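Local coordinates for sensor protein (PDB 2R78), which is probably a sensor histidine kinase that passes phosphate from ATP to a protein histidine, represented here by its PAS sensory domain, at residues 72-85 with 96-109. Residues are numbered along the deposited sequence; the frame is centred on the assembly and turned at random.
Sequences LARIVGGEPLREER and TVELSAHLLPDGKI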
loop_
_atom_site.group_PDB
_atom_site.type_symbol
_atom_site.label_atom_id
_atom_site.label_comp_id
_atom_site.label_asym_id
_atom_site.label_seq_id
_atom_site.Cartn_x
_atom_site.Cartn_y
_atom_site.Cartn_z
ATOM N N LEU B 72 3.650 18.667 10.525
ATOM C CA LEU B 72 3.932 17.617 11.507
ATOM C C LEU B 72 3.022 17.818 12.742
ATOM O O LEU B 72 2.365 16.889 13.199
ATOM C CB LEU B 72 5.396 17.670 11.883
ATOM C CG LEU B 72 5.927 16.588 12.821
ATOM C CD1 LEU B 72 5.826 15.278 12.071
ATOM C CD2 LEU B 72 7.389 16.877 13.179
ATOM N N ALA B 73 2.937 19.048 13.243
ATOM C CA ALA B 73 2.038 19.357 14.373
ATOM C C ALA B 73 0.601 18.954 14.077
ATOM O O ALA B 73 -0.077 18.390 14.951
ATOM C CB ALA B 73 2.115 20.837 14.757
ATOM N N ARG B 74 0.124 19.191 12.849
ATOM C CA ARG B 74 -1.257 18.877 12.521
ATOM C C ARG B 74 -1.470 17.360 12.544
ATOM O O ARG B 74 -2.504 16.871 13.036
ATOM C CB ARG B 74 -1.643 19.468 11.165
ATOM C CG ARG B 74 -1.727 21.000 11.177
ATOM C CD ARG B 74 -2.310 21.576 9.896
ATOM N NE ARG B 74 -1.339 21.532 8.813
ATOM C CZ ARG B 74 -0.481 22.514 8.476
ATOM N NH1 ARG B 74 0.338 22.304 7.471
ATOM N NH2 ARG B 74 -0.465 23.685 9.087
ATOM N N ILE B 75 -0.488 16.621 12.030
ATOM C CA ILE B 75 -0.597 15.167 11.980
ATOM C C ILE B 75 -0.625 14.582 13.382
ATOM O O ILE B 75 -1.495 13.766 13.688
ATOM C CB ILE B 75 0.548 14.513 11.183
ATOM C CG1 ILE B 75 0.516 14.951 9.720
ATOM C CG2 ILE B 75 0.478 12.958 11.310
ATOM C CD1 ILE B 75 1.847 14.738 9.001
ATOM N N VAL B 76 0.340 15.000 14.191
ATOM C CA VAL B 76 0.504 14.565 15.574
ATOM C C VAL B 76 -0.752 14.908 16.360
ATOM O O VAL B 76 -1.163 14.153 17.254
ATOM C CB VAL B 76 1.779 15.199 16.179
ATOM C CG1 VAL B 76 1.829 15.108 17.698
ATOM C CG2 VAL B 76 3.005 14.556 15.554
ATOM N N GLY B 77 -1.389 16.014 15.981
ATOM C CA GLY B 77 -2.655 16.441 16.553
ATOM C C GLY B 77 -3.928 15.720 16.141
ATOM O O GLY B 77 -5.017 16.063 16.627
ATOM N N GLY B 78 -3.811 14.756 15.226
ATOM C CA GLY B 78 -4.911 13.900 14.816
ATOM C C GLY B 78 -5.590 14.298 13.528
ATOM O O GLY B 78 -6.709 13.860 13.246
ATOM N N GLU B 79 -4.937 15.141 12.730
ATOM C CA GLU B 79 -5.495 15.554 11.458
ATOM C C GLU B 79 -4.654 14.895 10.375
ATOM O O GLU B 79 -3.515 15.268 10.208
ATOM C CB GLU B 79 -5.427 17.076 11.335
ATOM C CG GLU B 79 -6.097 17.648 10.095
ATOM C CD GLU B 79 -5.647 19.091 9.800
ATOM O OE1 GLU B 79 -5.630 19.916 10.760
ATOM O OE2 GLU B 79 -5.299 19.387 8.618
ATOM N N PRO B 80 -5.205 13.901 9.662
ATOM C CA PRO B 80 -4.421 13.255 8.596
ATOM C C PRO B 80 -4.032 14.271 7.524
ATOM O O PRO B 80 -4.797 15.171 7.224
ATOM C CB PRO B 80 -5.374 12.219 7.990
ATOM C CG PRO B 80 -6.592 12.232 8.826
ATOM C CD PRO B 80 -6.559 13.335 9.799
ATOM N N LEU B 81 -2.823 14.124 6.999
ATOM C CA LEU B 81 -2.336 14.955 5.932
ATOM C C LEU B 81 -2.756 14.316 4.628
ATOM O O LEU B 81 -2.679 13.087 4.465
ATOM C CB LEU B 81 -0.814 15.060 6.028
ATOM C CG LEU B 81 -0.099 15.842 4.929
ATOM C CD1 LEU B 81 1.136 16.582 5.479
ATOM C CD2 LEU B 81 0.243 14.980 3.766
ATOM N N ARG B 82 -3.213 15.153 3.701
ATOM C CA ARG B 82 -3.405 14.760 2.327
ATOM C C ARG B 82 -3.169 15.990 1.483
ATOM O O ARG B 82 -4.031 16.884 1.407
ATOM C CB ARG B 82 -4.813 14.249 2.079
ATOM C CG ARG B 82 -5.121 13.975 0.634
ATOM C CD ARG B 82 -4.393 12.768 0.101
ATOM N NE ARG B 82 -4.762 11.565 0.856
ATOM C CZ ARG B 82 -5.725 10.697 0.542
ATOM N NH1 ARG B 82 -6.501 10.851 -0.536
ATOM N NH2 ARG B 82 -5.923 9.657 1.339
ATOM N N GLU B 83 -1.981 16.048 0.918
ATOM C CA GLU B 83 -1.631 17.146 0.053
ATOM C C GLU B 83 -0.451 16.804 -0.834
ATOM O O GLU B 83 0.290 15.823 -0.581
ATOM C CB GLU B 83 -1.360 18.390 0.894
ATOM C CG GLU B 83 -0.142 18.362 1.727
ATOM C CD GLU B 83 -0.119 19.513 2.765
ATOM O OE1 GLU B 83 0.535 20.555 2.496
ATOM O OE2 GLU B 83 -0.807 19.393 3.824
ATOM N N GLU B 84 -0.298 17.592 -1.893
ATOM C CA GLU B 84 0.763 17.380 -2.839
ATOM C C GLU B 84 1.997 18.150 -2.411
ATOM O O GLU B 84 1.907 19.269 -1.879
ATOM C CB GLU B 84 0.315 17.835 -4.215
ATOM C CG GLU B 84 -0.855 17.026 -4.767
ATOM C CD GLU B 84 -1.228 17.398 -6.173
ATOM O OE1 GLU B 84 -0.593 18.342 -6.711
ATOM O OE2 GLU B 84 -2.198 16.784 -6.699
ATOM N N ARG B 85 3.155 17.556 -2.679
ATOM C CA ARG B 85 4.418 18.213 -2.452
ATOM C C ARG B 85 5.377 17.946 -3.606
ATOM O O ARG B 85 5.430 16.841 -4.114
ATOM C CB ARG B 85 5.055 17.712 -1.158
ATOM C CG ARG B 85 4.282 18.111 0.044
ATOM C CD ARG B 85 4.333 19.579 0.289
ATOM N NE ARG B 85 5.620 20.094 0.789
ATOM C CZ ARG B 85 5.851 21.381 1.020
ATOM N NH1 ARG B 85 4.884 22.297 0.794
ATOM N NH2 ARG B 85 7.010 21.783 1.489
ATOM N N THR B 96 6.686 15.572 -8.388
ATOM C CA THR B 96 5.528 15.983 -7.584
ATOM C C THR B 96 4.773 14.731 -7.184
ATOM O O THR B 96 4.490 13.853 -8.007
ATOM C CB THR B 96 4.627 16.983 -8.304
ATOM O OG1 THR B 96 5.409 18.154 -8.576
ATOM C CG2 THR B 96 3.463 17.378 -7.444
ATOM N N VAL B 97 4.525 14.647 -5.897
ATOM C CA VAL B 97 3.814 13.523 -5.326
ATOM C C VAL B 97 2.648 13.959 -4.492
ATOM O O VAL B 97 2.599 15.100 -3.999
ATOM C CB VAL B 97 4.718 12.627 -4.487
ATOM C CG1 VAL B 97 5.864 12.080 -5.361
ATOM C CG2 VAL B 97 5.263 13.364 -3.265
ATOM N N GLU B 98 1.655 13.075 -4.381
ATOM C CA GLU B 98 0.596 13.294 -3.428
ATOM C C GLU B 98 0.930 12.508 -2.180
ATOM O O GLU B 98 1.100 11.281 -2.252
ATOM C CB GLU B 98 -0.737 12.808 -3.944
ATOM C CG GLU B 98 -1.847 13.170 -3.001
ATOM C CD GLU B 98 -3.155 12.545 -3.394
ATOM O OE1 GLU B 98 -3.301 11.308 -3.213
ATOM O OE2 GLU B 98 -4.022 13.299 -3.885
ATOM N N LEU B 99 0.977 13.207 -1.055
ATOM C CA LEU B 99 1.310 12.591 0.214
ATOM C C LEU B 99 0.047 12.380 1.054
ATOM O O LEU B 99 -0.798 13.267 1.133
ATOM C CB LEU B 99 2.287 13.469 0.999
ATOM C CG LEU B 99 3.640 13.815 0.387
ATOM C CD1 LEU B 99 4.381 14.824 1.323
ATOM C CD2 LEU B 99 4.503 12.587 0.130
ATOM N N SER B 100 -0.020 11.240 1.729
ATOM C CA SER B 100 -0.978 11.002 2.791
ATOM C C SER B 100 -0.158 10.636 4.021
ATOM O O SER B 100 0.895 9.989 3.896
ATOM C CB SER B 100 -1.913 9.879 2.369
ATOM O OG SER B 100 -2.591 10.317 1.184
ATOM N N ALA B 101 -0.557 11.127 5.185
ATOM C CA ALA B 101 0.149 10.752 6.401
ATOM C C ALA B 101 -0.854 10.584 7.509
ATOM O O ALA B 101 -1.759 11.401 7.655
ATOM C CB ALA B 101 1.225 11.774 6.759
ATOM N N HIS B 102 -0.703 9.493 8.260
ATOM C CA HIS B 102 -1.641 9.099 9.289
ATOM C C HIS B 102 -0.902 8.744 10.577
ATOM O O HIS B 102 0.075 8.006 10.553
ATOM C CB HIS B 102 -2.460 7.895 8.799
ATOM C CG HIS B 102 -3.449 8.241 7.719
ATOM N ND1 HIS B 102 -3.143 8.177 6.382
ATOM C CD2 HIS B 102 -4.732 8.666 7.788
ATOM C CE1 HIS B 102 -4.193 8.550 5.672
ATOM N NE2 HIS B 102 -5.177 8.838 6.504
ATOM N N LEU B 103 -1.357 9.300 11.692
ATOM C CA LEU B 103 -0.817 8.952 12.996
ATOM C C LEU B 103 -1.194 7.528 13.327
ATOM O O LEU B 103 -2.362 7.158 13.187
ATOM C CB LEU B 103 -1.393 9.880 14.060
ATOM C CG LEU B 103 -0.904 9.723 15.481
ATOM C CD1 LEU B 103 0.596 10.037 15.598
ATOM C CD2 LEU B 103 -1.757 10.642 16.329
ATOM N N LEU B 104 -0.187 6.740 13.724
ATOM C CA LEU B 104 -0.387 5.355 14.183
ATOM C C LEU B 104 -0.520 5.291 15.709
ATOM O O LEU B 104 -0.111 6.225 16.412
ATOM C CB LEU B 104 0.779 4.458 13.752
ATOM C CG LEU B 104 1.024 4.317 12.244
ATOM C CD1 LEU B 104 2.369 3.586 11.975
ATOM C CD2 LEU B 104 -0.118 3.635 11.560
ATOM N N PRO B 105 -1.088 4.186 16.217
ATOM C CA PRO B 105 -1.296 4.052 17.668
ATOM C C PRO B 105 -0.100 4.215 18.581
ATOM O O PRO B 105 -0.269 4.637 19.719
ATOM C CB PRO B 105 -1.882 2.639 17.809
ATOM C CG PRO B 105 -2.550 2.397 16.559
ATOM C CD PRO B 105 -1.688 3.057 15.496
ATOM N N ASP B 106 1.086 3.863 18.127
ATOM C CA ASP B 106 2.299 3.982 18.972
ATOM C C ASP B 106 3.006 5.335 18.788
ATOM O O ASP B 106 4.174 5.487 19.166
ATOM C CB ASP B 106 3.247 2.797 18.734
ATOM C CG ASP B 106 3.979 2.848 17.389
ATOM O OD1 ASP B 106 3.551 3.609 16.469
ATOM O OD2 ASP B 106 5.006 2.108 17.252
ATOM N N GLY B 107 2.297 6.313 18.217
ATOM C CA GLY B 107 2.849 7.645 18.093
ATOM C C GLY B 107 3.640 7.915 16.823
ATOM O O GLY B 107 3.861 9.090 16.485
ATOM N N LYS B 108 4.039 6.859 16.114
ATOM C CA LYS B 108 4.677 7.007 14.821
ATOM C C LYS B 108 3.659 7.389 13.747
ATOM O O LYS B 108 2.437 7.376 13.966
ATOM C CB LYS B 108 5.442 5.744 14.461
ATOM C CG LYS B 108 6.590 5.473 15.452
ATOM C CD LYS B 108 7.196 4.110 15.305
ATOM C CE LYS B 108 7.930 3.661 16.558
ATOM N NZ LYS B 108 7.195 3.912 17.848
ATOM N N ILE B 109 4.198 7.763 12.591
ATOM C CA ILE B 109 3.413 8.252 11.476
ATOM C C ILE B 109 3.698 7.410 10.225
ATOM O O ILE B 109 4.843 7.193 9.884
ATOM C CB ILE B 109 3.711 9.744 11.200
ATOM C CG1 ILE B 109 3.270 10.617 12.376
ATOM C CG2 ILE B 109 2.985 10.193 9.936
ATOM C CD1 ILE B 109 3.981 12.005 12.383
HETATM O O HOH W 1 -2.883 12.166 11.822
HETATM O O HOH W 2 -2.907 14.175 -6.685
#
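Leu81, Glu83 and Arg85 pair with Ala101, Leu99 and Val97 through six backbone hydrogen bonds, joining strands 81-85 and 96-103 antiparallel at 160°, their axes 4.5 Å apart at the closest approach. Val97 N to Arg85 O is almost straight (179° at the hydrogen). After the helix, Gly78 is the first residue to leave helical angles, in a Schellman motif; at its positive phi a CB would jam against the preceding carbonyl O, so glycine is called for. A water joins Ile75 O to Leu103 N where the two segments part. This is the hairpin of a PAS fold: 81-88 is an outermost strand of the five-stranded sheet in this chain, 94-103 its neighbour, and helix 67-76 packs over one face. On that face Ile75 CD1 lies 3.8 Å from Ala101 CB, a small methyl that probably lets the helix come close. The second branch of Ile75, CG2, meets Ile109 CD1, which Leu72 CD1 also touches. Further along, Leu99 turns CD1 to within 3.5 Å of Arg85 CG; the aliphatic part of Arg85 thus packs on the face that also carries Leu81, Ala101 and Glu83, while its guanidinium reaches Ser60 and Trp67. On the other face, bends at chi2 (71°) and chi3 fold Arg82 back across the neighbouring strand, where its CD packs against Glu98 CD at 3.7 Å. Glu98 OE1 lies well out of the guanidinium plane; no N-H points at it, and any attraction is probably only electrostatic. A water donates to both Glu98 OE2 and Glu84 OE2 and probably eases the repulsion between the carboxylates. With an alanine in place of Glu98, Arg82 would probably lose its nearby countercharge and the surface its CD rests on, and the water its second carboxylate. Ile21 of the second subunit packs on both Arg82 and Glu98, while Pro80 CB rests 3.6 Å from CD2 of His102, whose ring stacks on His19 of that subunit.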